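Local coordinates for protein TetR/AcrR family transcriptional regulator (PDB 6G8G) that acts as a flavonoid-responsive TetR-family repressor, which binds genistein and probably releases its DNA operator when the inducer is bound, at the interface of chains A and B. Residues are numbered along the deposited sequence; one frame, centred on the assembly and turned at random. Chains: chain A/B, TetR/AcrR family transcriptional regulator.

Contact 1: the interface of chains A and B. Residues chain A 170, 174, 205-206, 209-210; chain B 174, 201, 205.
With CG turned anti to the backbone N (chi1 -168°), B:Phe205 points its ring into chain A, between A:Gln170 on one face and A:Ala209 on the other. CB of A:Gln170 stands 4.0 Å above the plane of the B:Phe205 ring, toward its rim. From there CG, anti to the carbonyl carbon and beside the backbone N, and an extended chain (chi2 164°) carry the amide past CD2 and CE2 of the ring, the amide plane and the ring plane 55° apart. On the opposite face, CB of A:Ala209 stands 3.9 Å from the ring centroid in a CH-pi contact. Two further neighbours close round the far end of the ring: CD1 of A:Phe206 is 3.7 Å from CZ of B:Phe205, and SG of A:Cys210 is 3.9 Å from CE2. A:Phe205 meets the same ring in plane at its edge, CE1 to CE1 of B:Phe205 at 4.0 Å. Beside this pair the leucine copies cross obliquely, CD2 of A:Leu174 lying 3.8 Å from CG of B:Leu174. The phenylalanine and leucine pairs lie near the two-fold axis, where helices 164-176 and 192-210 of both chains pack as the four-helix bundle typical of TetR-family dimers.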
loop_
_atom_site.group_PDB
_atom_site.type_symbol
_atom_site.label_atom_id
_atom_site.label_comp_id
_atom_site.label_asym_id
_atom_site.label_seq_id
_atom_site.Cartn_x
_atom_site.Cartn_y
_atom_site.Cartn_z
ATOM N N GLN A 170 -13.638 -2.175 -3.927
ATOM C CA GLN A 170 -13.686 -3.295 -3.028
ATOM C C GLN A 170 -13.126 -4.520 -3.682
ATOM O O GLN A 170 -12.340 -5.246 -3.084
ATOM C CB GLN A 170 -15.109 -3.519 -2.573
ATOM C CG GLN A 170 -15.523 -2.441 -1.593
ATOM C CD GLN A 170 -17.023 -2.355 -1.394
ATOM O OE1 GLN A 170 -17.814 -2.703 -2.273
ATOM N NE2 GLN A 170 -17.422 -1.884 -0.220
ATOM N N LEU A 174 -9.740 -6.456 -2.402
ATOM C CA LEU A 174 -9.739 -7.867 -2.077
ATOM C C LEU A 174 -8.639 -8.634 -2.782
ATOM O O LEU A 174 -7.934 -9.415 -2.181
ATOM C CB LEU A 174 -11.060 -8.504 -2.426
ATOM C CG LEU A 174 -12.154 -8.039 -1.487
ATOM C CD1 LEU A 174 -13.511 -8.391 -2.049
ATOM C CD2 LEU A 174 -11.961 -8.666 -0.108
ATOM N N PHE A 205 -14.998 -14.176 -2.938
ATOM C CA PHE A 205 -15.555 -13.370 -1.871
ATOM C C PHE A 205 -16.398 -12.236 -2.420
ATOM O O PHE A 205 -17.492 -11.955 -1.945
ATOM C CB PHE A 205 -14.410 -12.805 -1.039
ATOM C CG PHE A 205 -14.843 -12.178 0.257
ATOM C CD1 PHE A 205 -15.293 -10.885 0.303
ATOM C CD2 PHE A 205 -14.776 -12.897 1.443
ATOM C CE1 PHE A 205 -15.688 -10.320 1.502
ATOM C CE2 PHE A 205 -15.155 -12.333 2.651
ATOM C CZ PHE A 205 -15.609 -11.042 2.681
ATOM N N PHE A 206 -15.851 -11.548 -3.410
ATOM C CA PHE A 206 -16.568 -10.485 -4.066
ATOM C C PHE A 206 -17.917 -10.956 -4.572
ATOM O O PHE A 206 -18.923 -10.241 -4.446
ATOM C CB PHE A 206 -15.772 -9.994 -5.237
ATOM C CG PHE A 206 -16.411 -8.859 -5.937
ATOM C CD1 PHE A 206 -16.428 -7.620 -5.362
ATOM C CD2 PHE A 206 -17.021 -9.041 -7.140
ATOM C CE1 PHE A 206 -17.025 -6.567 -5.982
ATOM C CE2 PHE A 206 -17.635 -7.985 -7.768
ATOM C CZ PHE A 206 -17.632 -6.743 -7.187
ATOM N N ALA A 209 -20.537 -11.659 -1.825
ATOM C CA ALA A 209 -21.234 -10.446 -1.426
ATOM C C ALA A 209 -22.161 -9.800 -2.485
ATOM O O ALA A 209 -23.054 -9.070 -2.099
ATOM C CB ALA A 209 -20.222 -9.413 -0.982
ATOM N N CYS A 210 -21.915 -9.973 -3.790
ATOM C CA CYS A 210 -22.640 -9.203 -4.812
ATOM C C CYS A 210 -23.530 -9.992 -5.756
ATOM O O CYS A 210 -24.329 -9.379 -6.479
ATOM C CB CYS A 210 -21.670 -8.419 -5.670
ATOM S SG CYS A 210 -20.734 -7.220 -4.732
ATOM N N LEU B 174 -10.570 -4.790 3.105
ATOM C CA LEU B 174 -11.735 -3.977 2.751
ATOM C C LEU B 174 -11.713 -2.664 3.467
ATOM O O LEU B 174 -11.945 -1.636 2.894
ATOM C CB LEU B 174 -13.032 -4.708 3.100
ATOM C CG LEU B 174 -13.322 -5.852 2.133
ATOM C CD1 LEU B 174 -14.387 -6.765 2.702
ATOM C CD2 LEU B 174 -13.730 -5.307 0.777
ATOM N N ALA B 201 -18.546 1.063 5.365
ATOM C CA ALA B 201 -18.586 0.490 4.012
ATOM C C ALA B 201 -17.956 -0.891 3.937
ATOM O O ALA B 201 -18.513 -1.798 3.333
ATOM C CB ALA B 201 -17.881 1.428 3.046
ATOM N N PHE B 205 -19.987 -4.685 3.667
ATOM C CA PHE B 205 -19.642 -5.600 2.595
ATOM C C PHE B 205 -19.193 -6.952 3.146
ATOM O O PHE B 205 -19.585 -8.023 2.654
ATOM C CB PHE B 205 -18.530 -4.975 1.760
ATOM C CG PHE B 205 -18.261 -5.672 0.445
ATOM C CD1 PHE B 205 -17.448 -6.809 0.386
ATOM C CD2 PHE B 205 -18.730 -5.144 -0.729
ATOM C CE1 PHE B 205 -17.148 -7.410 -0.820
ATOM C CE2 PHE B 205 -18.448 -5.742 -1.954
ATOM C CZ PHE B 205 -17.658 -6.873 -2.000
#

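Contact 2: the interface of chains A and B. Residues chain A 134-135, 139; chain B 178, 181-182, 185.
The short helix 179-185 and the residue just before it, B:Glu178, dock on the partner's ligand-binding domain, where A:Tyr135 from helix 128-137 reaches across to meet them. The two side chains reach toward each other from the two subunits, and the phenol OH of A:Tyr135 donates a hydrogen bond to the carboxylate OE1 of B:Glu178 at 2.7 Å. The OH approaches on the syn side, 23° out of the carboxylate plane; a weak second bond to OE2 accompanies it. The CD carbon of B:Glu178 sits at the edge of the ring and in its plane, while the carboxylate itself is twisted 57° from the ring. CG anti to the backbone N (chi1 179°) extends A:Tyr135 away from its own helix, toward B:Leu181 and B:Leu182. One face of the A:Tyr135 ring receives CD2 of B:Leu182, 3.9 Å from CE1 of the tyrosine, toward the rim. CD2 of B:Leu181 meets CG of A:Pro139 at 3.9 Å, the two side chains nearly perpendicular, and also borders the tyrosine ring. A:Phe134 adds a looser touch on B:Leu185, CD2 to CD1 at 4.1 Å. The patch thus joins a directed polar link to an apolar seam, and probably helps fix the two ligand-binding domains relative to each other.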
loop_
_atom_site.group_PDB
_atom_site.type_symbol
_atom_site.label_atom_id
_atom_site.label_comp_id
_atom_site.label_asym_id
_atom_site.label_seq_id
_atom_site.Cartn_x
_atom_site.Cartn_y
_atom_site.Cartn_z
ATOM N N PHE A 134 -1.073 11.955 -10.380
ATOM C CA PHE A 134 -0.694 10.575 -10.508
ATOM C C PHE A 134 -1.822 9.663 -10.038
ATOM O O PHE A 134 -2.231 8.737 -10.747
ATOM C CB PHE A 134 0.582 10.271 -9.716
ATOM C CG PHE A 134 0.819 8.803 -9.561
ATOM C CD1 PHE A 134 1.339 8.059 -10.612
ATOM C CD2 PHE A 134 0.444 8.157 -8.416
ATOM C CE1 PHE A 134 1.530 6.713 -10.494
ATOM C CE2 PHE A 134 0.650 6.804 -8.286
ATOM C CZ PHE A 134 1.190 6.086 -9.324
ATOM N N TYR A 135 -2.343 9.938 -8.849
ATOM C CA TYR A 135 -3.432 9.135 -8.315
ATOM C C TYR A 135 -4.617 9.039 -9.281
ATOM O O TYR A 135 -5.109 7.943 -9.526
ATOM C CB TYR A 135 -3.908 9.659 -6.967
ATOM C CG TYR A 135 -5.056 8.844 -6.430
ATOM C CD1 TYR A 135 -4.852 7.579 -5.898
ATOM C CD2 TYR A 135 -6.350 9.313 -6.525
ATOM C CE1 TYR A 135 -5.908 6.819 -5.446
ATOM C CE2 TYR A 135 -7.426 8.570 -6.095
ATOM C CZ TYR A 135 -7.205 7.325 -5.554
ATOM O OH TYR A 135 -8.325 6.625 -5.149
ATOM N N PRO A 139 -4.187 4.718 -10.465
ATOM C CA PRO A 139 -5.058 3.992 -9.571
ATOM C C PRO A 139 -6.534 4.332 -9.724
ATOM O O PRO A 139 -7.364 3.429 -9.848
ATOM C CB PRO A 139 -4.565 4.435 -8.201
ATOM C CG PRO A 139 -3.133 4.694 -8.390
ATOM C CD PRO A 139 -2.987 5.234 -9.782
ATOM N N GLU B 178 -7.395 1.587 0.235
ATOM C CA GLU B 178 -6.407 2.254 -0.588
ATOM C C GLU B 178 -5.539 3.202 0.208
ATOM O O GLU B 178 -4.707 3.934 -0.312
ATOM C CB GLU B 178 -7.224 3.067 -1.542
ATOM C CG GLU B 178 -6.885 2.872 -2.986
ATOM C CD GLU B 178 -7.597 3.901 -3.836
ATOM O OE1 GLU B 178 -8.496 4.656 -3.303
ATOM O OE2 GLU B 178 -7.237 3.927 -5.035
ATOM N N LEU B 181 -1.562 3.735 0.215
ATOM C CA LEU B 181 -1.088 4.472 -0.935
ATOM C C LEU B 181 -1.350 5.960 -0.762
ATOM O O LEU B 181 -0.481 6.786 -1.004
ATOM C CB LEU B 181 -1.805 3.993 -2.195
ATOM C CG LEU B 181 -1.480 4.787 -3.455
ATOM C CD1 LEU B 181 -0.065 4.504 -3.908
ATOM C CD2 LEU B 181 -2.476 4.447 -4.534
ATOM N N LEU B 182 -2.575 6.295 -0.399
ATOM C CA LEU B 182 -2.910 7.677 -0.204
ATOM C C LEU B 182 -1.942 8.341 0.807
ATOM O O LEU B 182 -1.534 9.482 0.645
ATOM C CB LEU B 182 -4.365 7.775 0.257
ATOM C CG LEU B 182 -5.350 7.388 -0.841
ATOM C CD1 LEU B 182 -6.774 7.269 -0.357
ATOM C CD2 LEU B 182 -5.310 8.419 -1.967
ATOM N N LEU B 185 1.502 8.962 -0.611
ATOM C CA LEU B 185 1.475 10.089 -1.549
ATOM C C LEU B 185 1.233 11.426 -0.866
ATOM O O LEU B 185 1.396 12.471 -1.471
ATOM C CB LEU B 185 0.372 9.887 -2.594
ATOM C CG LEU B 185 0.559 8.686 -3.539
ATOM C CD1 LEU B 185 -0.635 8.500 -4.462
ATOM C CD2 LEU B 185 1.820 8.805 -4.364
#

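Contact 3: the interface of chains A and B. Residues chain A 181, 184-185; chain B 117, 120-121.
A:Val184 (phi -53°, psi -40°) and B:Ala121, both helical in backbone, face each other where the helix 179-185 of one TetR-family subunit meets the last turns of helix 113-121 of the other. The packing is aliphatic and is carried by branch-end methyl groups. CG1 of A:Val184 fills the angle between two residues one helical turn apart: it lies 3.3 Å from CB of B:Ala121 and 3.7 Å from CG1 of B:Val117, and the A:Val184 and B:Val117 side chains run roughly perpendicular. The same alanine methyl also comes near the backbone of chain A, with CB of B:Ala121 3.5 Å from the carbonyl O of A:Val184. One turn back along helix 179-185, A:Leu181, which is also among the residues that line the genistein pocket, uses its CD1 branch. That methyl meets both branches of B:Val117, at 3.6 Å from CG2 and 3.9 Å from CG1, and the valine therefore straddles it. On the other flank A:Leu185 and B:Ile120 pass slantwise. The beta-branched methyl CG2 of B:Ile120, set opposite the backbone N while CG1 takes the place beside it (chi1 -67°), is the group that touches, 3.7 Å from CD2 of A:Leu185.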
loop_
_atom_site.group_PDB
_atom_site.type_symbol
_atom_site.label_atom_id
_atom_site.label_comp_id
_atom_site.label_asym_id
_atom_site.label_seq_id
_atom_site.Cartn_x
_atom_site.Cartn_y
_atom_site.Cartn_z
ATOM N N LEU A 181 2.352 -4.910 0.051
ATOM C CA LEU A 181 3.209 -4.891 1.223
ATOM C C LEU A 181 4.252 -5.985 1.183
ATOM O O LEU A 181 5.436 -5.720 1.347
ATOM C CB LEU A 181 2.388 -5.078 2.510
ATOM C CG LEU A 181 3.255 -5.159 3.779
ATOM C CD1 LEU A 181 3.847 -3.793 4.094
ATOM C CD2 LEU A 181 2.431 -5.672 4.926
ATOM N N VAL A 184 6.931 -5.126 -1.587
ATOM C CA VAL A 184 7.753 -4.058 -1.093
ATOM C C VAL A 184 8.765 -4.523 -0.036
ATOM O O VAL A 184 9.890 -4.044 -0.013
ATOM C CB VAL A 184 6.804 -2.976 -0.545
ATOM C CG1 VAL A 184 7.441 -2.164 0.540
ATOM C CG2 VAL A 184 6.382 -2.067 -1.675
ATOM N N LEU A 185 8.362 -5.426 0.857
ATOM C CA LEU A 185 9.281 -5.962 1.879
ATOM C C LEU A 185 10.244 -6.963 1.308
ATOM O O LEU A 185 11.179 -7.373 1.959
ATOM C CB LEU A 185 8.489 -6.628 3.007
ATOM C CG LEU A 185 7.606 -5.680 3.849
ATOM C CD1 LEU A 185 6.778 -6.431 4.870
ATOM C CD2 LEU A 185 8.424 -4.626 4.559
ATOM N N VAL B 117 7.843 0.311 7.158
ATOM C CA VAL B 117 7.825 -0.332 5.849
ATOM C C VAL B 117 8.676 0.450 4.880
ATOM O O VAL B 117 9.380 -0.120 4.043
ATOM C CB VAL B 117 6.405 -0.460 5.316
ATOM C CG1 VAL B 117 6.417 -0.922 3.881
ATOM C CG2 VAL B 117 5.600 -1.428 6.188
ATOM N N ILE B 120 12.321 -0.471 5.719
ATOM C CA ILE B 120 12.688 -1.814 5.291
ATOM C C ILE B 120 12.694 -1.971 3.759
ATOM O O ILE B 120 13.567 -2.616 3.178
ATOM C CB ILE B 120 11.761 -2.835 5.923
ATOM C CG1 ILE B 120 12.007 -2.869 7.425
ATOM C CG2 ILE B 120 12.004 -4.201 5.326
ATOM C CD1 ILE B 120 10.850 -3.385 8.218
ATOM N N ALA B 121 11.716 -1.377 3.101
ATOM C CA ALA B 121 11.628 -1.434 1.648
ATOM C C ALA B 121 12.819 -0.774 0.981
ATOM O O ALA B 121 13.260 -1.213 -0.080
ATOM C CB ALA B 121 10.353 -0.754 1.181
#

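Contacts 2 and 3 are neighbours, their C-alpha centres about 17 Å apart, and both draw on helix 179-185: contact 2 through B:Leu181 and B:Leu185, contact 3 through A:Leu181 and A:Leu185. By symmetry, each copy of that helix packs against helices 128-137, 139-155 and 113-121 of its partner. Contact 1, by C-alpha centres about 20 Å from contact 2 and 26 Å from contact 3, belongs to helices 164-176 and 192-210, the dimer bundle. Pocket residues A:Pro180 and A:Leu181 lie on the shared helix, so genistein could plausibly influence the dimer arrangement and, through it, the spacing of the DNA-binding domains.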